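Local coordinates for uncharacterized protein (Ruminococcus gnavus, PDB 4QAN) that is of unknown function but has a cystatin-like fold, is a divergent member of the NTF2-like superfamily and can bind a magnesium ion, at residues Y98-Q101 against F102-L105; L342-E346 against D347-I351. All coordinates share one frame; numbering follows the deposited sequence. Where two conformers were deposited one is given.

Contact 1: residues Y98-Q101 against F102-L105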
loop_
_atom_site.group_PDB
_atom_site.type_symbol
_atom_site.label_atom_id
_atom_site.label_comp_id
_atom_site.label_asym_id
_atom_site.label_seq_id
_atom_site.Cartn_x
_atom_site.Cartn_y
_atom_site.Cartn_z
ATOM N N TYR A 98 -2.757 6.707 -1.831
ATOM C CA TYR A 98 -2.941 8.122 -1.468
ATOM C C TYR A 98 -2.028 9.091 -2.248
ATOM O O TYR A 98 -2.451 10.186 -2.613
ATOM C CB TYR A 98 -2.770 8.345 0.037
ATOM C CG TYR A 98 -3.969 7.924 0.859
ATOM C CD1 TYR A 98 -5.210 8.481 0.630
ATOM C CD2 TYR A 98 -3.855 6.969 1.868
ATOM C CE1 TYR A 98 -6.312 8.111 1.374
ATOM C CE2 TYR A 98 -4.955 6.585 2.628
ATOM C CZ TYR A 98 -6.189 7.157 2.373
ATOM O OH TYR A 98 -7.304 6.798 3.105
ATOM N N ILE A 99 -0.791 8.676 -2.510
ATOM C CA ILE A 99 0.127 9.478 -3.302
ATOM C C ILE A 99 -0.470 9.690 -4.682
ATOM O O ILE A 99 -0.433 10.786 -5.215
ATOM C CB ILE A 99 1.544 8.853 -3.384
ATOM C CG1 ILE A 99 2.211 8.934 -2.000
ATOM C CG2 ILE A 99 2.407 9.603 -4.392
ATOM C CD1 ILE A 99 3.440 8.068 -1.800
ATOM N N GLU A 100 -1.042 8.638 -5.244
ATOM C CA GLU A 100 -1.629 8.723 -6.563
ATOM C C GLU A 100 -2.871 9.583 -6.624
ATOM O O GLU A 100 -3.066 10.294 -7.599
ATOM C CB GLU A 100 -1.897 7.341 -7.101
ATOM C CG GLU A 100 -0.595 6.696 -7.474
ATOM C CD GLU A 100 -0.728 5.236 -7.716
ATOM O OE1 GLU A 100 -1.731 4.661 -7.248
ATOM O OE2 GLU A 100 0.185 4.677 -8.367
ATOM N N GLN A 101 -3.690 9.559 -5.577
ATOM C CA GLN A 101 -4.791 10.508 -5.485
ATOM C C GLN A 101 -4.230 11.921 -5.463
ATOM O O GLN A 101 -4.676 12.773 -6.222
ATOM C CB GLN A 101 -5.636 10.274 -4.244
ATOM C CG GLN A 101 -6.374 8.953 -4.266
ATOM C CD GLN A 101 -7.641 8.970 -3.452
ATOM O OE1 GLN A 101 -7.716 9.614 -2.405
ATOM N NE2 GLN A 101 -8.658 8.263 -3.937
ATOM N N PHE A 102 -3.238 12.151 -4.602
ATOM C CA PHE A 102 -2.630 13.461 -4.475
ATOM C C PHE A 102 -2.092 13.933 -5.829
ATOM O O PHE A 102 -2.387 15.035 -6.264
ATOM C CB PHE A 102 -1.518 13.411 -3.437
ATOM C CG PHE A 102 -0.873 14.735 -3.173
ATOM C CD1 PHE A 102 -1.437 15.625 -2.276
ATOM C CD2 PHE A 102 0.314 15.085 -3.814
ATOM C CE1 PHE A 102 -0.830 16.840 -2.024
ATOM C CE2 PHE A 102 0.925 16.296 -3.568
ATOM C CZ PHE A 102 0.354 17.173 -2.668
ATOM N N GLU A 103 -1.313 13.079 -6.485
ATOM C CA GLU A 103 -0.699 13.444 -7.773
ATOM C C GLU A 103 -1.749 13.725 -8.845
ATOM O O GLU A 103 -1.655 14.723 -9.570
ATOM C CB GLU A 103 0.278 12.357 -8.235
ATOM C CG GLU A 103 1.541 12.275 -7.381
ATOM C CD GLU A 103 2.435 11.088 -7.735
ATOM O OE1 GLU A 103 1.970 10.169 -8.426
ATOM O OE2 GLU A 103 3.609 11.059 -7.316
ATOM N N GLU A 104 -2.760 12.861 -8.923
ATOM C CA GLU A 104 -3.844 13.037 -9.887
ATOM C C GLU A 104 -4.549 14.400 -9.732
ATOM O O GLU A 104 -4.671 15.148 -10.712
ATOM C CB GLU A 104 -4.848 11.899 -9.775
ATOM C CG GLU A 104 -5.964 11.965 -10.798
ATOM C CD GLU A 104 -6.901 10.775 -10.744
ATOM O OE1 GLU A 104 -6.559 9.756 -10.102
ATOM O OE2 GLU A 104 -7.982 10.863 -11.359
ATOM N N LEU A 105 -4.999 14.730 -8.520
ATOM C CA LEU A 105 -5.659 16.027 -8.284
ATOM C C LEU A 105 -4.725 17.194 -8.561
ATOM O O LEU A 105 -5.165 18.242 -9.023
ATOM C CB LEU A 105 -6.171 16.158 -6.845
ATOM C CG LEU A 105 -7.578 15.665 -6.511
ATOM C CD1 LEU A 105 -7.685 14.147 -6.622
ATOM C CD2 LEU A 105 -7.953 16.121 -5.109
#

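Contact 2: residues L342-E346 against D347-I351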
loop_
_atom_site.group_PDB
_atom_site.type_symbol
_atom_site.label_atom_id
_atom_site.label_comp_id
_atom_site.label_asym_id
_atom_site.label_seq_id
_atom_site.Cartn_x
_atom_site.Cartn_y
_atom_site.Cartn_z
ATOM N N LEU A 342 18.065 -10.382 -8.561
ATOM C CA LEU A 342 18.849 -9.701 -7.527
ATOM C C LEU A 342 19.861 -8.752 -8.136
ATOM O O LEU A 342 20.398 -9.030 -9.226
ATOM C CB LEU A 342 19.572 -10.734 -6.676
ATOM C CG LEU A 342 18.588 -11.693 -5.990
ATOM C CD1 LEU A 342 19.103 -13.116 -6.070
ATOM C CD2 LEU A 342 18.346 -11.262 -4.555
ATOM N N CYS A 343 20.111 -7.640 -7.435
ATOM C CA CYS A 343 21.054 -6.621 -7.886
ATOM C C CYS A 343 22.120 -6.321 -6.825
ATOM O O CYS A 343 21.839 -6.241 -5.621
ATOM C CB CYS A 343 20.336 -5.332 -8.300
ATOM S SG CYS A 343 19.354 -4.584 -6.977
ATOM N N ARG A 344 23.341 -6.143 -7.319
ATOM C CA ARG A 344 24.537 -5.937 -6.513
ATOM C C ARG A 344 24.712 -4.458 -6.284
ATOM O O ARG A 344 24.915 -3.721 -7.225
ATOM C CB ARG A 344 25.746 -6.498 -7.275
ATOM C CG ARG A 344 27.108 -6.490 -6.579
ATOM C CD ARG A 344 28.115 -7.183 -7.498
ATOM N NE ARG A 344 29.519 -7.063 -7.097
ATOM C CZ ARG A 344 30.132 -7.805 -6.170
ATOM N NH1 ARG A 344 29.475 -8.737 -5.484
ATOM N NH2 ARG A 344 31.417 -7.599 -5.911
ATOM N N GLN A 345 24.603 -4.030 -5.034
ATOM C CA GLN A 345 24.912 -2.664 -4.643
ATOM C C GLN A 345 26.356 -2.641 -4.156
ATOM O O GLN A 345 27.083 -3.630 -4.315
ATOM C CB GLN A 345 23.972 -2.218 -3.530
ATOM C CG GLN A 345 22.502 -2.509 -3.801
ATOM C CD GLN A 345 21.919 -1.720 -4.966
ATOM O OE1 GLN A 345 20.883 -2.094 -5.512
ATOM N NE2 GLN A 345 22.567 -0.623 -5.340
ATOM N N GLU A 346 26.773 -1.523 -3.569
ATOM C CA GLU A 346 28.140 -1.395 -3.059
ATOM C C GLU A 346 28.434 -2.362 -1.916
ATOM O O GLU A 346 29.440 -3.072 -1.947
ATOM C CB GLU A 346 28.424 0.037 -2.591
ATOM C CG GLU A 346 29.265 0.850 -3.562
ATOM C CD GLU A 346 30.076 1.926 -2.865
ATOM O OE1 GLU A 346 30.779 1.606 -1.880
ATOM O OE2 GLU A 346 30.018 3.093 -3.308
ATOM N N ASP A 347 27.555 -2.381 -0.918
ATOM C CA ASP A 347 27.731 -3.237 0.267
ATOM C C ASP A 347 27.542 -4.709 -0.099
ATOM O O ASP A 347 28.293 -5.574 0.348
ATOM C CB ASP A 347 26.729 -2.883 1.376
ATOM C CG ASP A 347 26.379 -1.410 1.414
ATOM O OD1 ASP A 347 27.139 -0.633 2.030
ATOM O OD2 ASP A 347 25.337 -1.036 0.826
ATOM N N GLY A 348 26.525 -4.980 -0.910
ATOM C CA GLY A 348 26.162 -6.342 -1.246
ATOM C C GLY A 348 24.879 -6.394 -2.048
ATOM O O GLY A 348 24.519 -5.424 -2.725
ATOM N N TRP A 349 24.180 -7.520 -1.940
ATOM C CA TRP A 349 23.052 -7.836 -2.802
ATOM C C TRP A 349 21.698 -7.525 -2.202
ATOM O O TRP A 349 21.481 -7.700 -1.003
ATOM C CB TRP A 349 23.085 -9.306 -3.189
ATOM C CG TRP A 349 24.277 -9.620 -3.943
ATOM C CD1 TRP A 349 25.514 -9.851 -3.440
ATOM C CD2 TRP A 349 24.389 -9.715 -5.362
ATOM N NE1 TRP A 349 26.393 -10.096 -4.452
ATOM C CE2 TRP A 349 25.732 -10.017 -5.647
ATOM C CE3 TRP A 349 23.482 -9.578 -6.422
ATOM C CZ2 TRP A 349 26.199 -10.189 -6.953
ATOM C CZ3 TRP A 349 23.936 -9.750 -7.712
ATOM C CH2 TRP A 349 25.288 -10.054 -7.972
ATOM N N GLN A 350 20.791 -7.092 -3.082
ATOM C CA GLN A 350 19.383 -6.820 -2.764
ATOM C C GLN A 350 18.465 -7.504 -3.748
ATOM O O GLN A 350 18.896 -7.972 -4.820
ATOM C CB GLN A 350 19.116 -5.327 -2.838
ATOM C CG GLN A 350 19.792 -4.538 -1.734
ATOM C CD GLN A 350 19.322 -3.095 -1.698
ATOM O OE1 GLN A 350 19.748 -2.271 -2.511
ATOM N NE2 GLN A 350 18.443 -2.778 -0.752
ATOM N N ILE A 351 17.187 -7.548 -3.395
ATOM C CA ILE A 351 16.174 -8.095 -4.282
ATOM C C ILE A 351 15.726 -6.985 -5.225
ATOM O O ILE A 351 15.325 -5.931 -4.773
ATOM C CB ILE A 351 14.988 -8.672 -3.516
ATOM C CG1 ILE A 351 15.427 -9.878 -2.678
ATOM C CG2 ILE A 351 13.872 -9.089 -4.473
ATOM C CD1 ILE A 351 14.381 -10.350 -1.661
#

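Contact 1: residues Y98-Q101 against F102-L105
Tyr-98 to Leu-105 form two turns of one regular alpha-helix, in which the amide N of Phe-102, Glu-103, Glu-104 and Leu-105 bonds to the carbonyl O four residues earlier; the Leu-105 N to Gln-101 O bond, 3.0 Å long, is practically straight at 179°. The main side-chain contact joins Ile-99 and Glu-103, one turn apart, which lie side by side and point the same way. The Ile-99 methyl CG2 rests 3.7 Å from Glu-103 CD and 3.5 Å from Glu-103 OE2. The first torsion of Glu-103 (chi1 -70°) sets CG beside its own backbone N and 3.3 Å from Ile-99 O, and the extended chain beyond carries the carboxylate to CG2. That carboxylate forms a salt bridge with Lys-258 of helix 254-275, the same helix whose Pro-254 and Leu-257 pack on Ile-99; a branched apolar residue and a long acidic one thus share a single interface. The segment belongs to the long helix 87-108, which is amphipathic here. Phe-102 sets its CB 3.4 Å from Ile-99 O, and in one of its two conformers the ring packs on Leu-43 and Ala-46 of helix 43-48, a place suited to a large apolar group. Leu-105 curls back, bringing CD1 3.3 Å from Gln-101 O, and also packs on Ala-185. Gln-101 is buried, yet its amide is satisfied at both ends: OE1 accepts from Leu-173 N and NE2 bonds to Ser-172 OG. On the partly exposed side, Glu-104 CB lies 3.2 Å from Glu-100 O, while Glu-100 OE2 and Glu-103 OE1 stay 5.8 Å apart. Glu-100, Glu-103 and Glu-104 each have a lysine, Lys-96, Lys-258 and Lys-174 respectively, which probably offsets the negative charge gathered here.

Contact 2: residues L342-E346 against D347-I351
Arg-344 and Trp-349 face each other across a beta-hairpin, where strands 334-344 and 349-353 pair antiparallel around a turn through Gln-345 to Gly-348. They form a non-hydrogen-bonded pair; next to it Cys-343 and Gln-350 form the hydrogen-bonded one, with N to O bonds both ways. Arg-344 CB sits over the indole face, 3.6 Å from the centroid of the six-membered ring and 7° off its normal, a CH-pi contact. With CG anti to the backbone N, the extended arginine leaves the face over the CZ2 rim, its CD 3.6 Å from Trp-349 CZ2. The guanidinium is inclined 55° to the indole, and Trp-349 NE1 lies at the guanidinium's edge, 3.5 Å from Arg-344 NH1, a contact and not a hydrogen bond. A long aliphatic stem with a charged end suits this exposed strand end, while the broad indole fills a buried place against Pro-221. Leu-342 and Ile-351 cross on the same face, Leu-342 CD2 3.7 Å from Ile-351 CG1, and both reach helix 221-234. Cys-343 and Gln-350 share the other face. From the turn Gln-345 leans against Gln-350, amide planes 83° apart, its CG 3.1 Å from Gln-350 OE1; Gln-350 NE2 bonds to the carbonyls of Thr-245 and Ile-216. Gly-348 is nearly fully extended, a backbone shape that suits a residue without a side chain, and its O accepts from Gln-345 N at 2.7 Å.

Contact 1 comes first along the chain, within helix 87-108, and contact 2 follows much later, at the turn between strands 334-344 and 349-353. Their centres are 31 Å apart, their nearest atoms about 19 Å, and they do not touch. They share no helix or sheet: residues 98-105 lie in the first half of the chain, residues 342-351 in the mixed sheet of the second. The centre of contact 2 is about 24 Å from the centre of the chain, that of contact 1 about 13 Å. Contact 1 thus lies inside, where helix 254-275 brings the two halves together, and contact 2 on a peripheral hairpin beside helix 221-234; both lie away from the magnesium-binding Ser-360.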